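Local coordinates for protein putative alpha-galactosidase (Bacteroides fragilis, PDB 4NZJ) that probably hydrolyses terminal, non-reducing alpha-D-galactose residues of alpha-D-galactosides, as a member of glycoside hydrolase family 27, at residues E116-Q121 with D363-N368; D124-N129 with S137-D142; F31-S36 with V73-E78. All coordinates share one frame; numbering follows the deposited sequence.

Contact 1: E116-Q121 with D363-N368; sequences EELVLQ and DVRNMN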
loop_
_atom_site.group_PDB
_atom_site.type_symbol
_atom_site.label_atom_id
_atom_site.label_comp_id
_atom_site.label_asym_id
_atom_site.label_seq_id
_atom_site.Cartn_x
_atom_site.Cartn_y
_atom_site.Cartn_z
ATOM N N GLU A 116 22.444 1.674 4.986
ATOM C CA GLU A 116 22.116 0.268 5.219
ATOM C C GLU A 116 21.585 0.079 6.631
ATOM O O GLU A 116 20.525 -0.524 6.825
ATOM C CB GLU A 116 23.366 -0.597 5.026
ATOM C CG GLU A 116 23.200 -2.063 5.421
ATOM C CD GLU A 116 24.520 -2.740 5.726
ATOM O OE1 GLU A 116 25.183 -3.225 4.790
ATOM O OE2 GLU A 116 24.898 -2.804 6.914
ATOM N N GLU A 117 22.326 0.601 7.605
ATOM C CA GLU A 117 21.967 0.454 9.019
ATOM C C GLU A 117 20.548 0.942 9.287
ATOM O O GLU A 117 19.783 0.292 10.003
ATOM C CB GLU A 117 22.959 1.211 9.913
ATOM C CG GLU A 117 22.581 1.274 11.391
ATOM C CD GLU A 117 22.565 -0.090 12.058
ATOM O OE1 GLU A 117 23.256 -0.998 11.556
ATOM O OE2 GLU A 117 21.877 -0.249 13.093
ATOM N N LEU A 118 20.196 2.083 8.712
ATOM C CA LEU A 118 18.891 2.678 8.960
ATOM C C LEU A 118 17.741 1.925 8.276
ATOM O O LEU A 118 16.635 1.860 8.817
ATOM C CB LEU A 118 18.913 4.163 8.571
ATOM C CG LEU A 118 19.878 4.981 9.436
ATOM C CD1 LEU A 118 20.115 6.364 8.841
ATOM C CD2 LEU A 118 19.398 5.098 10.875
ATOM N N VAL A 119 17.985 1.347 7.101
ATOM C CA VAL A 119 16.986 0.488 6.474
ATOM C C VAL A 119 16.741 -0.755 7.351
ATOM O O VAL A 119 15.595 -1.156 7.558
ATOM C CB VAL A 119 17.405 0.033 5.064
ATOM C CG1 VAL A 119 16.383 -0.932 4.481
ATOM C CG2 VAL A 119 17.563 1.234 4.141
ATOM N N LEU A 120 17.817 -1.363 7.836
ATOM C CA LEU A 120 17.716 -2.573 8.657
ATOM C C LEU A 120 16.986 -2.290 9.967
ATOM O O LEU A 120 16.153 -3.089 10.402
ATOM C CB LEU A 120 19.097 -3.170 8.932
ATOM C CG LEU A 120 19.624 -4.192 7.919
ATOM C CD1 LEU A 120 19.329 -3.816 6.480
ATOM C CD2 LEU A 120 21.108 -4.438 8.131
ATOM N N GLN A 121 17.283 -1.147 10.582
ATOM C CA GLN A 121 16.565 -0.721 11.789
ATOM C C GLN A 121 15.074 -0.557 11.517
ATOM O O GLN A 121 14.237 -0.890 12.353
ATOM C CB GLN A 121 17.112 0.605 12.307
ATOM C CG GLN A 121 18.435 0.512 13.033
ATOM C CD GLN A 121 18.881 1.853 13.577
ATOM O OE1 GLN A 121 18.079 2.778 13.726
ATOM N NE2 GLN A 121 20.165 1.964 13.887
ATOM N N ASP A 363 8.546 7.943 10.297
ATOM C CA ASP A 363 9.641 7.163 10.858
ATOM C C ASP A 363 9.023 6.048 11.686
ATOM O O ASP A 363 8.521 6.290 12.783
ATOM C CB ASP A 363 10.539 8.046 11.726
ATOM C CG ASP A 363 11.796 7.327 12.220
ATOM O OD1 ASP A 363 11.921 6.090 12.072
ATOM O OD2 ASP A 363 12.687 8.018 12.756
ATOM N N VAL A 364 9.071 4.826 11.173
ATOM C CA VAL A 364 8.364 3.718 11.816
ATOM C C VAL A 364 9.114 3.106 13.006
ATOM O O VAL A 364 8.620 2.176 13.639
ATOM C CB VAL A 364 7.946 2.624 10.796
ATOM C CG1 VAL A 364 6.982 3.192 9.765
ATOM C CG2 VAL A 364 9.157 2.009 10.118
ATOM N N ARG A 365 10.292 3.639 13.330
ATOM C CA ARG A 365 11.074 3.148 14.461
ATOM C C ARG A 365 10.609 3.688 15.814
ATOM O O ARG A 365 10.868 3.058 16.840
ATOM C CB ARG A 365 12.542 3.530 14.299
ATOM C CG ARG A 365 13.221 2.980 13.054
ATOM C CD ARG A 365 14.615 3.565 12.910
ATOM N NE ARG A 365 14.564 5.020 12.786
ATOM C CZ ARG A 365 15.611 5.834 12.896
ATOM N NH1 ARG A 365 16.829 5.363 13.139
ATOM N NH2 ARG A 365 15.429 7.143 12.774
ATOM N N ASN A 366 9.955 4.851 15.823
ATOM C CA ASN A 366 9.648 5.544 17.075
ATOM C C ASN A 366 8.263 6.193 17.076
ATOM O O ASN A 366 8.082 7.318 17.554
ATOM C CB ASN A 366 10.748 6.572 17.377
ATOM C CG ASN A 366 11.178 7.341 16.142
ATOM O OD1 ASN A 366 10.347 7.935 15.454
ATOM N ND2 ASN A 366 12.481 7.318 15.842
HETATM N N MSE A 367 7.277 5.468 16.569
HETATM C CA MSE A 367 5.917 5.992 16.557
HETATM C C MSE A 367 5.263 5.793 17.889
HETATM O O MSE A 367 5.672 4.935 18.681
HETATM C CB MSE A 367 5.107 5.338 15.460
HETATM C CG MSE A 367 5.756 5.728 14.147
HETATM SE SE MSE A 367 4.564 5.242 12.683
HETATM C CE MSE A 367 4.750 3.285 12.805
ATOM N N ASN A 368 4.260 6.620 18.166
ATOM C CA ASN A 368 3.510 6.449 19.403
ATOM C C ASN A 368 2.339 5.496 19.202
ATOM O O ASN A 368 1.989 5.132 18.068
ATOM C CB ASN A 368 3.075 7.788 20.014
ATOM C CG ASN A 368 2.148 8.584 19.118
ATOM O OD1 ASN A 368 1.448 8.037 18.269
ATOM N ND2 ASN A 368 2.131 9.897 19.323
#

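Contact 2: D124-N129 with S137-D142; sequences DAMITN and SYINID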
loop_
_atom_site.group_PDB
_atom_site.type_symbol
_atom_site.label_atom_id
_atom_site.label_comp_id
_atom_site.label_asym_id
_atom_site.label_seq_id
_atom_site.Cartn_x
_atom_site.Cartn_y
_atom_site.Cartn_z
ATOM N N ASP A 124 13.525 -4.023 11.238
ATOM C CA ASP A 124 13.420 -4.597 12.584
ATOM C C ASP A 124 12.223 -4.012 13.341
ATOM O O ASP A 124 11.492 -4.734 14.026
ATOM C CB ASP A 124 14.694 -4.320 13.384
ATOM C CG ASP A 124 15.902 -5.108 12.887
ATOM O OD1 ASP A 124 15.756 -6.006 12.036
ATOM O OD2 ASP A 124 17.020 -4.826 13.376
ATOM N N ALA A 125 12.027 -2.703 13.211
ATOM C CA ALA A 125 10.934 -2.021 13.903
ATOM C C ALA A 125 9.570 -2.453 13.370
ATOM O O ALA A 125 8.618 -2.582 14.135
ATOM C CB ALA A 125 11.090 -0.513 13.790
HETATM N N MSE A 126 9.481 -2.682 12.064
HETATM C CA MSE A 126 8.223 -3.117 11.447
HETATM C C MSE A 126 7.845 -4.511 11.899
HETATM O O MSE A 126 6.656 -4.850 11.971
HETATM C CB MSE A 126 8.326 -3.020 9.928
HETATM C CG MSE A 126 8.247 -1.555 9.519
HETATM SE SE MSE A 126 8.702 -1.271 7.626
HETATM C CE MSE A 126 7.105 -2.059 6.796
ATOM N N ILE A 127 8.837 -5.330 12.227
ATOM C CA ILE A 127 8.568 -6.643 12.813
ATOM C C ILE A 127 7.987 -6.500 14.217
ATOM O O ILE A 127 6.983 -7.133 14.552
ATOM C CB ILE A 127 9.838 -7.517 12.854
ATOM C CG1 ILE A 127 10.287 -7.847 11.426
ATOM C CG2 ILE A 127 9.598 -8.799 13.651
ATOM C CD1 ILE A 127 11.625 -8.537 11.355
ATOM N N THR A 128 8.619 -5.670 15.038
ATOM C CA THR A 128 8.259 -5.586 16.450
ATOM C C THR A 128 7.106 -4.628 16.756
ATOM O O THR A 128 6.509 -4.728 17.832
ATOM C CB THR A 128 9.480 -5.218 17.317
ATOM O OG1 THR A 128 10.007 -3.956 16.900
ATOM C CG2 THR A 128 10.557 -6.272 17.171
ATOM N N ASN A 129 6.772 -3.717 15.841
ATOM C CA ASN A 129 5.685 -2.768 16.113
ATOM C C ASN A 129 4.307 -3.231 15.639
ATOM O O ASN A 129 3.318 -2.557 15.897
ATOM C CB ASN A 129 6.002 -1.349 15.602
ATOM C CG ASN A 129 5.977 -1.219 14.088
ATOM O OD1 ASN A 129 5.514 -2.097 13.359
ATOM N ND2 ASN A 129 6.485 -0.090 13.604
ATOM N N SER A 137 4.606 -4.810 3.873
ATOM C CA SER A 137 5.681 -5.684 3.379
ATOM C C SER A 137 6.771 -4.989 2.552
ATOM O O SER A 137 7.891 -5.509 2.460
ATOM C CB SER A 137 5.076 -6.843 2.577
ATOM O OG SER A 137 4.367 -6.380 1.436
ATOM N N TYR A 138 6.458 -3.845 1.945
ATOM C CA TYR A 138 7.424 -3.125 1.104
ATOM C C TYR A 138 8.236 -2.119 1.917
ATOM O O TYR A 138 7.682 -1.328 2.690
ATOM C CB TYR A 138 6.728 -2.426 -0.077
ATOM C CG TYR A 138 6.278 -3.411 -1.126
ATOM C CD1 TYR A 138 7.118 -3.779 -2.174
ATOM C CD2 TYR A 138 5.029 -4.007 -1.048
ATOM C CE1 TYR A 138 6.719 -4.705 -3.119
ATOM C CE2 TYR A 138 4.620 -4.940 -1.981
ATOM C CZ TYR A 138 5.459 -5.281 -3.020
ATOM O OH TYR A 138 5.040 -6.211 -3.942
ATOM N N ILE A 139 9.553 -2.171 1.742
ATOM C CA ILE A 139 10.472 -1.206 2.326
ATOM C C ILE A 139 11.197 -0.564 1.148
ATOM O O ILE A 139 11.976 -1.214 0.465
ATOM C CB ILE A 139 11.436 -1.893 3.308
ATOM C CG1 ILE A 139 10.626 -2.397 4.506
ATOM C CG2 ILE A 139 12.546 -0.952 3.763
ATOM C CD1 ILE A 139 11.433 -3.128 5.551
ATOM N N ASN A 140 10.896 0.703 0.894
ATOM C CA ASN A 140 11.285 1.353 -0.353
ATOM C C ASN A 140 12.371 2.403 -0.152
ATOM O O ASN A 140 12.154 3.436 0.497
ATOM C CB ASN A 140 10.058 1.978 -1.019
ATOM C CG ASN A 140 9.011 0.949 -1.425
ATOM O OD1 ASN A 140 9.280 -0.250 -1.513
ATOM N ND2 ASN A 140 7.801 1.420 -1.686
ATOM N N ILE A 141 13.537 2.127 -0.726
ATOM C CA ILE A 141 14.633 3.078 -0.810
ATOM C C ILE A 141 14.239 4.111 -1.857
ATOM O O ILE A 141 13.777 3.760 -2.947
ATOM C CB ILE A 141 15.946 2.365 -1.225
ATOM C CG1 ILE A 141 16.358 1.365 -0.145
ATOM C CG2 ILE A 141 17.066 3.362 -1.488
ATOM C CD1 ILE A 141 17.566 0.526 -0.503
ATOM N N ASP A 142 14.412 5.383 -1.523
ATOM C CA ASP A 142 14.066 6.464 -2.434
ATOM C C ASP A 142 15.335 7.038 -3.088
ATOM O O ASP A 142 16.300 6.308 -3.306
ATOM C CB ASP A 142 13.231 7.520 -1.699
ATOM C CG ASP A 142 12.305 8.289 -2.638
ATOM O OD1 ASP A 142 11.217 7.767 -2.980
ATOM O OD2 ASP A 142 12.679 9.409 -3.044
#

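Contact 3: F31-S36 with V73-E78; sequences FYIPTS and VTLKAE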
loop_
_atom_site.group_PDB
_atom_site.type_symbol
_atom_site.label_atom_id
_atom_site.label_comp_id
_atom_site.label_asym_id
_atom_site.label_seq_id
_atom_site.Cartn_x
_atom_site.Cartn_y
_atom_site.Cartn_z
ATOM N N PHE A 31 6.357 -14.730 0.826
ATOM C CA PHE A 31 5.191 -14.197 1.512
ATOM C C PHE A 31 5.223 -14.556 2.986
ATOM O O PHE A 31 5.145 -15.730 3.351
ATOM C CB PHE A 31 3.897 -14.732 0.894
ATOM C CG PHE A 31 2.656 -14.158 1.512
ATOM C CD1 PHE A 31 2.329 -12.826 1.313
ATOM C CD2 PHE A 31 1.815 -14.945 2.295
ATOM C CE1 PHE A 31 1.183 -12.287 1.880
ATOM C CE2 PHE A 31 0.667 -14.412 2.861
ATOM C CZ PHE A 31 0.352 -13.081 2.652
ATOM N N TYR A 32 5.348 -13.536 3.827
ATOM C CA TYR A 32 5.168 -13.715 5.257
ATOM C C TYR A 32 3.674 -13.665 5.542
ATOM O O TYR A 32 2.979 -12.757 5.089
ATOM C CB TYR A 32 5.895 -12.626 6.055
ATOM C CG TYR A 32 5.558 -12.629 7.528
ATOM C CD1 TYR A 32 6.132 -13.558 8.392
ATOM C CD2 TYR A 32 4.646 -11.723 8.057
ATOM C CE1 TYR A 32 5.822 -13.571 9.745
ATOM C CE2 TYR A 32 4.337 -11.727 9.405
ATOM C CZ TYR A 32 4.927 -12.656 10.244
ATOM O OH TYR A 32 4.622 -12.687 11.586
ATOM N N ILE A 33 3.192 -14.643 6.300
ATOM C CA ILE A 33 1.775 -14.728 6.630
ATOM C C ILE A 33 1.480 -13.755 7.775
ATOM O O ILE A 33 1.851 -14.023 8.915
ATOM C CB ILE A 33 1.374 -16.154 7.037
ATOM C CG1 ILE A 33 1.693 -17.145 5.907
ATOM C CG2 ILE A 33 -0.108 -16.200 7.405
ATOM C CD1 ILE A 33 1.747 -18.587 6.363
ATOM N N PRO A 34 0.824 -12.614 7.480
ATOM C CA PRO A 34 0.635 -11.631 8.543
ATOM C C PRO A 34 -0.341 -12.162 9.577
ATOM O O PRO A 34 -1.477 -12.492 9.243
ATOM C CB PRO A 34 0.061 -10.408 7.804
ATOM C CG PRO A 34 0.212 -10.700 6.342
ATOM C CD PRO A 34 0.132 -12.193 6.251
ATOM N N THR A 35 0.114 -12.269 10.822
ATOM C CA THR A 35 -0.641 -12.981 11.849
ATOM C C THR A 35 -0.605 -12.266 13.195
ATOM O O THR A 35 0.455 -12.132 13.811
ATOM C CB THR A 35 -0.104 -14.419 12.033
ATOM O OG1 THR A 35 0.154 -15.007 10.753
ATOM C CG2 THR A 35 -1.099 -15.275 12.774
ATOM N N SER A 36 -1.768 -11.809 13.651
ATOM C CA SER A 36 -1.886 -11.244 14.986
ATOM C C SER A 36 -1.986 -12.369 16.007
ATOM O O SER A 36 -2.357 -13.493 15.666
ATOM C CB SER A 36 -3.111 -10.333 15.079
ATOM O OG SER A 36 -3.018 -9.263 14.163
ATOM N N VAL A 73 -4.636 -22.416 -0.998
ATOM C CA VAL A 73 -3.892 -23.010 0.096
ATOM C C VAL A 73 -4.643 -22.742 1.394
ATOM O O VAL A 73 -5.190 -21.659 1.583
ATOM C CB VAL A 73 -2.484 -22.384 0.177
ATOM C CG1 VAL A 73 -1.642 -23.049 1.259
ATOM C CG2 VAL A 73 -1.794 -22.487 -1.176
ATOM N N THR A 74 -4.678 -23.724 2.283
ATOM C CA THR A 74 -5.278 -23.523 3.598
ATOM C C THR A 74 -4.169 -23.300 4.621
ATOM O O THR A 74 -3.361 -24.191 4.869
ATOM C CB THR A 74 -6.164 -24.711 3.998
ATOM O OG1 THR A 74 -7.173 -24.893 3.000
ATOM C CG2 THR A 74 -6.832 -24.463 5.347
ATOM N N LEU A 75 -4.128 -22.098 5.190
ATOM C CA LEU A 75 -3.111 -21.728 6.167
ATOM C C LEU A 75 -3.640 -21.907 7.572
ATOM O O LEU A 75 -4.819 -21.675 7.832
ATOM C CB LEU A 75 -2.696 -20.272 5.991
ATOM C CG LEU A 75 -2.229 -19.848 4.602
ATOM C CD1 LEU A 75 -1.979 -18.352 4.568
ATOM C CD2 LEU A 75 -0.987 -20.628 4.203
ATOM N N LYS A 76 -2.750 -22.287 8.480
ATOM C CA LYS A 76 -3.086 -22.458 9.882
ATOM C C LYS A 76 -2.006 -21.813 10.746
ATOM O O LYS A 76 -0.817 -22.010 10.510
ATOM C CB LYS A 76 -3.211 -23.945 10.210
ATOM C CG LYS A 76 -3.712 -24.246 11.608
ATOM C CD LYS A 76 -3.860 -25.747 11.799
ATOM C CE LYS A 76 -4.404 -26.084 13.176
ATOM N NZ LYS A 76 -4.250 -27.532 13.494
ATOM N N ALA A 77 -2.432 -21.020 11.722
ATOM C CA ALA A 77 -1.537 -20.440 12.711
ATOM C C ALA A 77 -2.011 -20.910 14.069
ATOM O O ALA A 77 -3.215 -20.908 14.326
ATOM C CB ALA A 77 -1.573 -18.924 12.631
ATOM N N GLU A 78 -1.068 -21.318 14.921
ATOM C CA GLU A 78 -1.371 -21.865 16.245
ATOM C C GLU A 78 -0.497 -21.222 17.317
ATOM O O GLU A 78 0.711 -21.091 17.130
ATOM C CB GLU A 78 -1.095 -23.373 16.278
ATOM C CG GLU A 78 -1.778 -24.198 15.202
ATOM C CD GLU A 78 -1.319 -25.647 15.213
ATOM O OE1 GLU A 78 -0.137 -25.909 14.895
ATOM O OE2 GLU A 78 -2.140 -26.529 15.545
#

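Contact 1: E116-Q121 with D363-N368
Arg365, in the 363-368 loop, reaches across to Gln121 and Leu118 on one side of helix 116-128. Its CB heads toward the helix. Arg365 CG comes next and passes 4.1 Å from the backbone O of Gln121. Arg365 CD then lies over the root of the glutamine, 3.9 Å from Gln121 CB, an apolar touch that precedes the polar one. Up to here the chain is extended, and at chi3 (-60°) it bends, turning the guanidinium so that different edges face the helix and the loop. NE and NH2 turn back to Asp363 and grip it side-on: Arg365 NE meets Asp363 OD1 at 2.9 Å on that oxygen's syn lone pair, while Arg365 NH2 meets Asp363 OD2 on the syn side at 2.9 Å. At the tip Arg365 NH1 donates to Gln121 OE1 at 2.9 Å, with an N-H...O angle of 153°. The oxygen lies in the guanidinium plane, and the amide is turned only 23° from that plane. Leu118 CD2 approaches Arg365 NH1 obliquely, 3.4 Å away. The amide is held from its other end as well, because Gln121 NE2 donates to Glu117 OE2 at 2.9 Å, one helical turn back. A row of hydrogen bonds, ending in a salt bridge, thus runs from Glu117 through Gln121 and Arg365 to Asp363. Asp363 OD1 also accepts from the backbone N of Arg365, an Asx turn within a type I beta turn, so one carboxylate fixes both loop backbone and guanidinium. Phe110 of helix 107-110 touches both Leu118 and Arg365. This surface contact joins the helix after the barrel's first strand to the loop after its eighth, 358-360, as expected where the two ends of a TIM beta/alpha barrel meet.

Contact 2: D124-N129 with S137-D142
Met126, a selenomethionine in this crystal, carries the contact from helix 116-128 to Ile139 of strand 138-140. Along the helix, Asp124 points away from the strand, and its OD1 is hydrogen-bonded to Tyr173 OH of helix 166-176. Two residues on, Met126 projects toward the strand with CG anti to its carbonyl carbon. Met126 SE comes to rest against the longer branch of the isoleucine, 3.8 Å from Ile139 CG1 and 3.9 Å from Ile139 CD1. The chains lie alongside with their ends directed oppositely. A bend at the last torsion (chi3 71°) brings Met126 CE near the strand backbone, 4.2 Å from Tyr138 O. Further along, Asn129 N bonds to Ala125 O at 2.8 Å. Val119 and Ala123, earlier on the same helix, also touch Ile139, and Phe179 packs on it from the loop before strand 180-186. The helix connects parallel strands 102-105 and 138-140 in a beta-alpha-beta crossover. No hydrogen bond spans the two segments: buried apolar packing of a thioether-type side chain, with sulfur in the natural residue, against a branched aliphatic one seats the helix on the barrel wall.

Contact 3: F31-S36 with V73-E78
Ile33 and Leu75 both place their leading branch anti to the carbonyl carbon, CG1 in Ile33 (chi1 -58°) and CG in Leu75 (chi1 -54°), and an extended chi2 in each carries Ile33 CD1 and the Leu75 methyls across the gap between the sheets, where they meet tip to tip. Leu75 divides its methyls over the isoleucine: Leu75 CD1 lies 4.0 Å from Ile33 CG2, while Leu75 CD2 sits 4.0 Å from Ile33 CD1. Two residues further on, Thr35 projects toward strand 69-79, and its CG2, anti to the backbone N, meets Ala77 CB at 3.7 Å. The hydroxyl is bonded within its own segment, where the strand is interrupted: Thr35 OG1 donates to Ile33 O at 2.7 Å, approaching from above the carbonyl plane (57° out of it). Trp43 NE1 is hydrogen-bonded to the same OG1, so the polar face of the threonine is paired and its methyl serves the interface. Ile15 of strand 14-15 touches Ile33, Leu75 and Ala77, extending the apolar layer. On the far face of strand 69-79, Lys76 and Glu78 point away from the contact and form a salt bridge, Lys76 NZ to Glu78 OE2 at 3.1 Å. Backbones stay well apart, with Thr35 CA 7.6 Å from Ala77 CA. Strand 28-36 belongs to one sheet of the N-terminal Ig-like domain and strand 69-79 to the other, a face-to-face beta sandwich. With no hydrogen bond between the segments, cohesion here comes from burying methyl groups, while the buried threonine hydroxyl is satisfied by a carbonyl and an indole nitrogen.

Contact 3 closes first along the chain, in the Ig-like domain; contacts 1 and 2 follow in the TIM barrel, contact 2 nested inside the long loop that contact 1 closes. These two share helix 116-128, their centres about 7 Å apart. They touch directly: Val364 CG2 packs 3.7 Å from Met126 CG, and Val364 O receives a weak hydrogen bond from Asn129 ND2. One helix is thereby tied inward to strand 138-140 and outward to the loop following strand 358-360. Contact 3 lies in the core of the Ig-like domain, its nearest atoms about 7 Å from contact 2 and 15 Å from contact 1; its first segment also touches the barrel domain through Asp133.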